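Local coordinates for hydrazine synthase subunit alpha (Candidatus Kuenenia stuttgartiensis, PDB 5C2V), which condenses hydroxylamine, formed in the gamma subunit, with ammonia to give hydrazine, the second half-reaction of the hydrazine synthase complex, at residues Asn48-Tyr52 and Pro182-Asn186. Residues are numbered along the deposited sequence; the frame is centred on the assembly and turned at random.
Sequences NYPHY and PYAYN
An aromatic cluster of H51, Y183 and Y185 joins two loops in the N-terminal part of the chain, with H51 set against a face of Y183 and the edge of Y185. Its CB sits squarely over one face of the Y183 ring, 3.3 Å from the centroid and almost on the ring normal, a CH-pi contact. The imidazole follows with its plane nearly parallel to the phenol, at 11°, yet slid so far along that the rings barely overlap. With CG anti to the backbone N (chi1 175°), H51 carries its ring alongside the CB and CD2 side of Y183, off that ring's centre, and brings ND1 to Y185 OH at 2.7 Å. Either partner of that hydrogen bond could be the donor, and it is bent, at 141°. The Y185 hydroxyl comes in at the imidazole edge, near its plane; the two rings meet rim to rim, neither over the other's face.

The N-terminal domain includes a six-bladed beta-propeller; here the link between strands 31-37 and 58-63 meets the one that leads into strand 186-191. A cis peptide bond precedes P50, whose CG comes 4.2 Å from Y185 CD1. T124 of strand 124-131 touches both H51 and Y185, while S227 OG hydrogen-bonds to the backbone N of Y185.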
loop_
_atom_site.group_PDB
_atom_site.type_symbol
_atom_site.label_atom_id
_atom_site.label_comp_id
_atom_site.label_asym_id
_atom_site.label_seq_id
_atom_site.Cartn_x
_atom_site.Cartn_y
_atom_site.Cartn_z
ATOM N N ASN D 48 -13.384 19.701 -8.262
ATOM C CA ASN D 48 -12.597 20.646 -7.472
ATOM C C ASN D 48 -12.980 20.679 -5.989
ATOM O O ASN D 48 -12.494 21.528 -5.241
ATOM C CB ASN D 48 -12.702 22.048 -8.074
ATOM C CG ASN D 48 -11.817 22.221 -9.296
ATOM O OD1 ASN D 48 -12.271 22.664 -10.351
ATOM N ND2 ASN D 48 -10.543 21.866 -9.159
ATOM N N TYR D 49 -13.862 19.766 -5.585
ATOM C CA TYR D 49 -14.337 19.645 -4.203
ATOM C C TYR D 49 -13.169 19.623 -3.214
ATOM O O TYR D 49 -12.131 19.035 -3.508
ATOM C CB TYR D 49 -15.162 18.360 -4.063
ATOM C CG TYR D 49 -16.390 18.448 -3.184
ATOM C CD1 TYR D 49 -17.631 18.758 -3.725
ATOM C CD2 TYR D 49 -16.318 18.184 -1.823
ATOM C CE1 TYR D 49 -18.760 18.827 -2.932
ATOM C CE2 TYR D 49 -17.441 18.253 -1.020
ATOM C CZ TYR D 49 -18.660 18.573 -1.581
ATOM O OH TYR D 49 -19.781 18.641 -0.787
ATOM N N PRO D 50 -13.320 20.258 -2.036
ATOM C CA PRO D 50 -14.418 21.034 -1.446
ATOM C C PRO D 50 -14.658 22.389 -2.092
ATOM O O PRO D 50 -15.704 22.990 -1.841
ATOM C CB PRO D 50 -13.971 21.219 0.001
ATOM C CG PRO D 50 -12.509 21.256 -0.085
ATOM C CD PRO D 50 -12.145 20.252 -1.146
ATOM N N HIS D 51 -13.732 22.867 -2.917
ATOM C CA HIS D 51 -13.883 24.222 -3.409
ATOM C C HIS D 51 -14.808 24.077 -4.591
ATOM O O HIS D 51 -14.410 23.700 -5.694
ATOM C CB HIS D 51 -12.527 24.816 -3.802
ATOM C CG HIS D 51 -12.603 26.170 -4.435
ATOM N ND1 HIS D 51 -12.824 27.321 -3.710
ATOM C CD2 HIS D 51 -12.456 26.560 -5.723
ATOM C CE1 HIS D 51 -12.824 28.360 -4.525
ATOM N NE2 HIS D 51 -12.604 27.927 -5.753
ATOM N N TYR D 52 -16.062 24.409 -4.322
ATOM C CA TYR D 52 -17.161 24.070 -5.201
ATOM C C TYR D 52 -18.097 25.256 -5.296
ATOM O O TYR D 52 -18.759 25.619 -4.324
ATOM C CB TYR D 52 -17.867 22.819 -4.663
ATOM C CG TYR D 52 -19.120 22.386 -5.386
ATOM C CD1 TYR D 52 -19.052 21.744 -6.615
ATOM C CD2 TYR D 52 -20.371 22.569 -4.812
ATOM C CE1 TYR D 52 -20.198 21.328 -7.268
ATOM C CE2 TYR D 52 -21.522 22.155 -5.455
ATOM C CZ TYR D 52 -21.430 21.536 -6.683
ATOM O OH TYR D 52 -22.574 21.123 -7.327
ATOM N N PRO D 182 -5.499 26.511 -5.449
ATOM C CA PRO D 182 -5.643 27.902 -5.007
ATOM C C PRO D 182 -6.789 28.101 -4.017
ATOM O O PRO D 182 -7.586 29.026 -4.178
ATOM C CB PRO D 182 -5.925 28.641 -6.314
ATOM C CG PRO D 182 -6.678 27.634 -7.131
ATOM C CD PRO D 182 -6.093 26.285 -6.779
ATOM N N TYR D 183 -6.867 27.236 -3.011
ATOM C CA TYR D 183 -7.784 27.418 -1.894
ATOM C C TYR D 183 -7.299 26.653 -0.664
ATOM O O TYR D 183 -6.726 25.573 -0.796
ATOM C CB TYR D 183 -9.195 26.960 -2.279
ATOM C CG TYR D 183 -9.244 25.589 -2.921
ATOM C CD1 TYR D 183 -9.417 24.445 -2.151
ATOM C CD2 TYR D 183 -9.123 25.439 -4.298
ATOM C CE1 TYR D 183 -9.465 23.191 -2.735
ATOM C CE2 TYR D 183 -9.171 24.190 -4.890
ATOM C CZ TYR D 183 -9.341 23.069 -4.103
ATOM O OH TYR D 183 -9.388 21.823 -4.688
ATOM N N ALA D 184 -7.524 27.201 0.526
ATOM C CA ALA D 184 -7.416 26.400 1.741
ATOM C C ALA D 184 -8.602 26.677 2.659
ATOM O O ALA D 184 -8.709 27.756 3.241
ATOM C CB ALA D 184 -6.105 26.684 2.457
ATOM N N TYR D 185 -9.479 25.689 2.796
ATOM C CA TYR D 185 -10.673 25.826 3.624
ATOM C C TYR D 185 -10.450 25.520 5.100
ATOM O O TYR D 185 -9.547 24.768 5.467
ATOM C CB TYR D 185 -11.795 24.950 3.072
ATOM C CG TYR D 185 -12.458 25.557 1.859
ATOM C CD1 TYR D 185 -11.950 25.344 0.586
ATOM C CD2 TYR D 185 -13.580 26.366 1.991
ATOM C CE1 TYR D 185 -12.548 25.906 -0.523
ATOM C CE2 TYR D 185 -14.184 26.933 0.887
ATOM C CZ TYR D 185 -13.665 26.700 -0.368
ATOM O OH TYR D 185 -14.263 27.261 -1.472
ATOM N N ASN D 186 -11.292 26.117 5.936
ATOM C CA ASN D 186 -11.332 25.814 7.358
ATOM C C ASN D 186 -12.744 26.013 7.897
ATOM O O ASN D 186 -13.643 26.414 7.157
ATOM C CB ASN D 186 -10.334 26.683 8.118
ATOM C CG ASN D 186 -8.951 26.066 8.173
ATOM O OD1 ASN D 186 -8.801 24.881 8.470
ATOM N ND2 ASN D 186 -7.931 26.870 7.902
#